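PhiH1 repressor-like protein (Haloarcula marismortui ATCC 43049, PDB 3B73) is of unknown function but, as a winged helix-turn-helix protein resembling a phage repressor, probably binds DNA and regulates transcription. Local coordinates at residues 5-19 against 76-89. Numbering follows the deposited sequence.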
loop_
_atom_site.group_PDB
_atom_site.type_symbol
_atom_site.label_atom_id
_atom_site.label_comp_id
_atom_site.label_asym_id
_atom_site.label_seq_id
_atom_site.Cartn_x
_atom_site.Cartn_y
_atom_site.Cartn_z
ATOM N N ARG B 5 -2.697 8.679 0.255
ATOM C CA ARG B 5 -1.649 8.476 -0.755
ATOM C C ARG B 5 -2.185 8.402 -2.189
ATOM O O ARG B 5 -3.219 7.772 -2.451
ATOM C CB ARG B 5 -0.854 7.210 -0.432
ATOM C CG ARG B 5 0.063 7.425 0.737
ATOM C CD ARG B 5 0.686 6.146 1.175
ATOM N NE ARG B 5 1.216 6.287 2.520
ATOM C CZ ARG B 5 1.752 5.285 3.203
ATOM N NH1 ARG B 5 1.839 4.070 2.661
ATOM N NH2 ARG B 5 2.207 5.498 4.424
ATOM N N GLN B 6 -1.485 9.072 -3.104
ATOM C CA GLN B 6 -1.811 9.019 -4.526
ATOM C C GLN B 6 -0.814 8.075 -5.176
ATOM O O GLN B 6 0.237 8.529 -5.632
ATOM C CB GLN B 6 -1.612 10.400 -5.169
ATOM C CG GLN B 6 -2.844 11.193 -5.379
ATOM C CD GLN B 6 -3.880 10.458 -6.194
ATOM O OE1 GLN B 6 -5.052 10.606 -5.924
ATOM N NE2 GLN B 6 -3.455 9.653 -7.190
ATOM N N SER B 7 -1.122 6.782 -5.216
ATOM C CA SER B 7 -0.166 5.793 -5.740
ATOM C C SER B 7 -0.085 5.800 -7.267
ATOM O O SER B 7 -0.993 6.269 -7.944
ATOM C CB SER B 7 -0.543 4.384 -5.285
ATOM O OG SER B 7 -0.381 4.229 -3.889
ATOM N N GLY B 8 1.013 5.271 -7.787
ATOM C CA GLY B 8 1.208 5.122 -9.216
ATOM C C GLY B 8 0.873 3.709 -9.657
ATOM O O GLY B 8 0.949 2.764 -8.870
ATOM N N SER B 9 0.501 3.566 -10.925
ATOM C CA SER B 9 0.043 2.283 -11.460
ATOM C C SER B 9 1.159 1.238 -11.511
ATOM O O SER B 9 0.895 0.042 -11.620
ATOM C CB SER B 9 -0.632 2.472 -12.843
ATOM O OG SER B 9 0.248 3.040 -13.805
ATOM N N TRP B 10 2.406 1.696 -11.421
ATOM C CA TRP B 10 3.570 0.813 -11.430
ATOM C C TRP B 10 3.936 0.279 -10.034
ATOM O O TRP B 10 4.882 -0.484 -9.900
ATOM C CB TRP B 10 4.776 1.568 -11.970
ATOM C CG TRP B 10 5.019 2.836 -11.208
ATOM C CD1 TRP B 10 4.487 4.067 -11.469
ATOM C CD2 TRP B 10 5.837 2.988 -10.043
ATOM N NE1 TRP B 10 4.911 4.975 -10.526
ATOM C CE2 TRP B 10 5.747 4.342 -9.644
ATOM C CE3 TRP B 10 6.645 2.108 -9.290
ATOM C CZ2 TRP B 10 6.437 4.847 -8.532
ATOM C CZ3 TRP B 10 7.335 2.618 -8.173
ATOM C CH2 TRP B 10 7.215 3.971 -7.804
HETATM N N MSE B 11 3.203 0.681 -9.002
HETATM C CA MSE B 11 3.597 0.312 -7.645
HETATM C C MSE B 11 3.005 -1.014 -7.210
HETATM O O MSE B 11 1.983 -1.454 -7.729
HETATM C CB MSE B 11 3.239 1.407 -6.632
HETATM C CG MSE B 11 3.949 2.717 -6.851
HETATM SE SE MSE B 11 3.418 4.003 -5.486
HETATM C CE MSE B 11 4.387 3.260 -4.040
ATOM N N THR B 12 3.677 -1.648 -6.252
ATOM C CA THR B 12 3.171 -2.828 -5.577
ATOM C C THR B 12 2.983 -2.463 -4.121
ATOM O O THR B 12 3.421 -1.414 -3.656
ATOM C CB THR B 12 4.189 -3.991 -5.626
ATOM O OG1 THR B 12 5.358 -3.639 -4.867
ATOM C CG2 THR B 12 4.592 -4.281 -7.075
ATOM N N ILE B 13 2.366 -3.342 -3.369
ATOM C CA ILE B 13 2.085 -2.992 -1.987
ATOM C C ILE B 13 3.387 -2.925 -1.186
ATOM O O ILE B 13 3.476 -2.193 -0.199
ATOM C CB ILE B 13 1.040 -3.953 -1.368
ATOM C CG1 ILE B 13 0.537 -3.397 -0.036
ATOM C CG2 ILE B 13 1.618 -5.343 -1.243
ATOM C CD1 ILE B 13 -0.714 -3.989 0.435
ATOM N N TRP B 14 4.407 -3.658 -1.647
ATOM C CA TRP B 14 5.670 -3.769 -0.934
ATOM C C TRP B 14 6.460 -2.487 -1.051
ATOM O O TRP B 14 7.278 -2.171 -0.192
ATOM C CB TRP B 14 6.466 -5.004 -1.407
ATOM C CG TRP B 14 5.584 -6.222 -1.298
ATOM C CD1 TRP B 14 5.036 -6.937 -2.328
ATOM C CD2 TRP B 14 5.052 -6.794 -0.083
ATOM N NE1 TRP B 14 4.219 -7.935 -1.822
ATOM C CE2 TRP B 14 4.221 -7.870 -0.452
ATOM C CE3 TRP B 14 5.228 -6.519 1.275
ATOM C CZ2 TRP B 14 3.560 -8.669 0.492
ATOM C CZ3 TRP B 14 4.561 -7.304 2.205
ATOM C CH2 TRP B 14 3.741 -8.367 1.806
ATOM N N ASP B 15 6.188 -1.739 -2.109
ATOM C CA ASP B 15 6.696 -0.382 -2.236
ATOM C C ASP B 15 6.358 0.514 -1.031
ATOM O O ASP B 15 7.235 1.236 -0.549
ATOM C CB ASP B 15 6.185 0.252 -3.535
ATOM C CG ASP B 15 6.767 -0.422 -4.769
ATOM O OD1 ASP B 15 7.815 -1.102 -4.633
ATOM O OD2 ASP B 15 6.169 -0.297 -5.858
ATOM N N ASP B 16 5.106 0.480 -0.569
ATOM C CA ASP B 16 4.688 1.326 0.550
ATOM C C ASP B 16 5.406 0.839 1.793
ATOM O O ASP B 16 5.908 1.644 2.589
ATOM C CB ASP B 16 3.161 1.279 0.777
ATOM C CG ASP B 16 2.402 2.336 -0.035
ATOM O OD1 ASP B 16 2.967 2.919 -0.980
ATOM O OD2 ASP B 16 1.216 2.569 0.250
ATOM N N ARG B 17 5.482 -0.480 1.937
ATOM C CA ARG B 17 6.166 -1.073 3.081
ATOM C C ARG B 17 7.623 -0.673 3.095
ATOM O O ARG B 17 8.138 -0.200 4.108
ATOM C CB ARG B 17 6.053 -2.597 3.080
ATOM C CG ARG B 17 4.637 -3.093 3.198
ATOM C CD ARG B 17 3.937 -2.534 4.428
ATOM N NE ARG B 17 2.522 -2.696 4.201
ATOM C CZ ARG B 17 1.691 -1.705 3.919
ATOM N NH1 ARG B 17 2.106 -0.451 3.918
ATOM N NH2 ARG B 17 0.430 -1.980 3.670
ATOM N N ILE B 18 8.295 -0.831 1.962
ATOM C CA ILE B 18 9.692 -0.444 1.915
ATOM C C ILE B 18 9.841 1.035 2.235
ATOM O O ILE B 18 10.700 1.404 3.022
ATOM C CB ILE B 18 10.306 -0.744 0.563
ATOM C CG1 ILE B 18 10.350 -2.260 0.355
ATOM C CG2 ILE B 18 11.674 -0.087 0.461
ATOM C CD1 ILE B 18 10.521 -2.644 -1.051
ATOM N N LEU B 19 9.013 1.887 1.634
ATOM C CA LEU B 19 9.135 3.316 1.924
ATOM C C LEU B 19 8.938 3.608 3.414
ATOM O O LEU B 19 9.676 4.391 4.000
ATOM C CB LEU B 19 8.170 4.152 1.082
ATOM C CG LEU B 19 8.604 4.349 -0.362
ATOM C CD1 LEU B 19 7.448 4.897 -1.153
ATOM C CD2 LEU B 19 9.844 5.271 -0.459
ATOM N N TYR B 76 5.171 11.760 -0.667
ATOM C CA TYR B 76 4.277 10.700 -1.168
ATOM C C TYR B 76 3.583 9.963 -0.008
ATOM O O TYR B 76 2.362 9.794 -0.005
ATOM C CB TYR B 76 5.027 9.687 -2.060
ATOM C CG TYR B 76 4.241 8.394 -2.187
ATOM C CD1 TYR B 76 3.104 8.332 -3.004
ATOM C CD2 TYR B 76 4.602 7.245 -1.451
ATOM C CE1 TYR B 76 2.337 7.152 -3.105
ATOM C CE2 TYR B 76 3.844 6.054 -1.557
ATOM C CZ TYR B 76 2.720 6.020 -2.400
ATOM O OH TYR B 76 1.941 4.883 -2.504
ATOM N N LEU B 77 4.367 9.504 0.969
ATOM C CA LEU B 77 3.778 8.853 2.148
ATOM C C LEU B 77 2.692 9.730 2.816
ATOM O O LEU B 77 1.713 9.208 3.369
ATOM C CB LEU B 77 4.872 8.477 3.159
ATOM C CG LEU B 77 5.909 7.463 2.656
ATOM C CD1 LEU B 77 7.026 7.242 3.660
ATOM C CD2 LEU B 77 5.254 6.126 2.317
ATOM N N ASN B 78 2.855 11.055 2.729
ATOM C CA ASN B 78 1.932 12.017 3.354
ATOM C C ASN B 78 0.824 12.527 2.456
ATOM O O ASN B 78 0.132 13.492 2.798
ATOM C CB ASN B 78 2.715 13.216 3.886
ATOM C CG ASN B 78 3.694 12.825 4.959
ATOM O OD1 ASN B 78 3.354 12.051 5.855
ATOM N ND2 ASN B 78 4.916 13.344 4.878
ATOM N N GLY B 79 0.653 11.889 1.303
ATOM C CA GLY B 79 -0.420 12.266 0.399
ATOM C C GLY B 79 -0.221 13.595 -0.323
ATOM O O GLY B 79 -1.193 14.235 -0.737
ATOM N N GLU B 80 1.037 13.998 -0.496
ATOM C CA GLU B 80 1.359 15.316 -1.039
ATOM C C GLU B 80 2.097 15.206 -2.358
ATOM O O GLU B 80 2.444 16.210 -2.972
ATOM C CB GLU B 80 2.242 16.087 -0.057
ATOM C CG GLU B 80 1.506 16.650 1.146
ATOM C CD GLU B 80 2.453 16.918 2.319
ATOM O OE1 GLU B 80 3.695 16.863 2.125
ATOM O OE2 GLU B 80 1.951 17.182 3.436
ATOM N N TYR B 81 2.351 13.980 -2.789
ATOM C CA TYR B 81 3.044 13.753 -4.048
ATOM C C TYR B 81 2.362 12.604 -4.790
ATOM O O TYR B 81 2.184 11.515 -4.256
ATOM C CB TYR B 81 4.525 13.469 -3.801
ATOM C CG TYR B 81 5.315 13.317 -5.078
ATOM C CD1 TYR B 81 5.914 14.412 -5.680
ATOM C CD2 TYR B 81 5.461 12.071 -5.687
ATOM C CE1 TYR B 81 6.638 14.274 -6.853
ATOM C CE2 TYR B 81 6.178 11.927 -6.856
ATOM C CZ TYR B 81 6.753 13.030 -7.438
ATOM O OH TYR B 81 7.458 12.879 -8.599
ATOM N N ASP B 82 1.944 12.882 -6.010
ATOM C CA ASP B 82 1.223 11.936 -6.842
ATOM C C ASP B 82 2.275 11.077 -7.545
ATOM O O ASP B 82 2.976 11.539 -8.460
ATOM C CB ASP B 82 0.355 12.720 -7.856
ATOM C CG ASP B 82 -0.417 11.810 -8.829
ATOM O OD1 ASP B 82 0.001 10.651 -9.112
ATOM O OD2 ASP B 82 -1.456 12.283 -9.326
ATOM N N ALA B 83 2.417 9.837 -7.097
ATOM C CA ALA B 83 3.493 8.989 -7.623
ATOM C C ALA B 83 3.192 8.426 -9.018
ATOM O O ALA B 83 4.073 7.843 -9.649
ATOM C CB ALA B 83 3.808 7.864 -6.655
ATOM N N GLY B 84 1.943 8.579 -9.467
ATOM C CA GLY B 84 1.542 8.260 -10.838
ATOM C C GLY B 84 1.875 9.383 -11.824
ATOM O O GLY B 84 2.613 9.174 -12.790
ATOM N N LYS B 85 1.339 10.581 -11.589
ATOM C CA LYS B 85 1.650 11.728 -12.458
ATOM C C LYS B 85 3.072 12.226 -12.236
ATOM O O LYS B 85 3.656 12.838 -13.121
ATOM C CB LYS B 85 0.650 12.881 -12.259
ATOM C CG LYS B 85 -0.806 12.585 -12.657
ATOM C CD LYS B 85 -1.659 13.870 -12.556
ATOM C CE LYS B 85 -2.956 13.824 -13.377
ATOM N NZ LYS B 85 -3.924 12.871 -12.796
ATOM N N GLU B 86 3.622 11.951 -11.052
ATOM C CA GLU B 86 4.977 12.370 -10.684
ATOM C C GLU B 86 5.089 13.888 -10.567
ATOM O O GLU B 86 5.920 14.538 -11.187
ATOM C CB GLU B 86 6.039 11.758 -11.612
ATOM C CG GLU B 86 5.863 10.229 -11.782
ATOM C CD GLU B 86 6.958 9.578 -12.629
ATOM O OE1 GLU B 86 7.875 10.293 -13.089
ATOM O OE2 GLU B 86 6.893 8.346 -12.841
ATOM N N ARG B 87 4.225 14.445 -9.744
ATOM C CA ARG B 87 4.245 15.863 -9.462
ATOM C C ARG B 87 3.808 16.018 -8.021
ATOM O O ARG B 87 3.093 15.167 -7.473
ATOM C CB ARG B 87 3.261 16.599 -10.371
ATOM C CG ARG B 87 1.868 15.981 -10.387
ATOM C CD ARG B 87 0.735 17.016 -10.515
ATOM N NE ARG B 87 0.255 17.195 -11.887
ATOM C CZ ARG B 87 -1.027 17.367 -12.220
ATOM N NH1 ARG B 87 -1.380 17.523 -13.494
ATOM N NH2 ARG B 87 -1.966 17.370 -11.280
ATOM N N TYR B 88 4.246 17.099 -7.397
ATOM C CA TYR B 88 3.711 17.478 -6.096
ATOM C C TYR B 88 2.245 17.880 -6.260
ATOM O O TYR B 88 1.827 18.298 -7.337
ATOM C CB TYR B 88 4.537 18.623 -5.492
ATOM C CG TYR B 88 5.839 18.154 -4.890
ATOM C CD1 TYR B 88 5.918 17.818 -3.538
ATOM C CD2 TYR B 88 6.992 18.027 -5.672
ATOM C CE1 TYR B 88 7.130 17.387 -2.970
ATOM C CE2 TYR B 88 8.195 17.583 -5.119
ATOM C CZ TYR B 88 8.257 17.265 -3.766
ATOM O OH TYR B 88 9.449 16.836 -3.218
ATOM N N ILE B 89 1.455 17.724 -5.204
ATOM C CA ILE B 89 0.055 18.146 -5.234
ATOM C C ILE B 89 -0.256 19.199 -4.162
ATOM O O ILE B 89 0.099 19.039 -2.975
ATOM C CB ILE B 89 -0.927 16.946 -5.180
ATOM C CG1 ILE B 89 -0.473 15.881 -4.191
ATOM C CG2 ILE B 89 -0.996 16.279 -6.544
ATOM C CD1 ILE B 89 -1.169 14.501 -4.388
HETATM O O HOH W 1 0.748 10.697 -2.105
HETATM O O HOH W 2 -1.890 8.717 -9.602
#
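The Tyr76 ring has Arg5 CG over one face, while Ser7 OG and Asp16 OD1 lie near its plane at the hydroxyl edge. The selenium of Met11 (selenomethionine) makes an oblique Met-aromatic contact, 4.5 Å from the ring centroid. Tyr76 CG is anti to the backbone N (chi1 161°), which sends the ring from the end of helix 71-77 into 5-19. There Tyr76 OH donates to the syn lone pair of Asp16 OD1 at 2.7 Å and accepts from Ser7 OG at 2.8 Å. A phenylalanine here would probably leave Asp16 OD1 and Ser7 OG without this shared partner.

The guanidinium of Arg5 has Leu77 CD2 over the centre of one face and Asp16 OD2 in plane at its edge, in a salt bridge. Its NH1 also pairs with Glu20. Arg5 NE donates to Leu77 O at 3.1 Å; the oxygen lies slightly out of the guanidinium plane. Leu19 CB packs on Leu77 CD2 at 3.7 Å.

At the other end, the Trp10 indole carries Met11 CG on one face and stacks with His56. At the ring edge Trp10 NE1 donates to Ala83 O at 3.1 Å, from above the carbonyl plane. Ala83 N donates to Gln6 O at 2.9 Å. One water joins Gln6 N to Tyr76 O and Tyr81 O.

Asp16 OD2 and Ser7 OG also bind Arg17 of the second subunit, so the cluster borders the dimer interface. Helix 71-77 ends in a Schellman motif at Gly79. The arrangement joins the N-terminal arm and first helix of a winged helix-turn-helix domain to its C-terminal helix and hairpin.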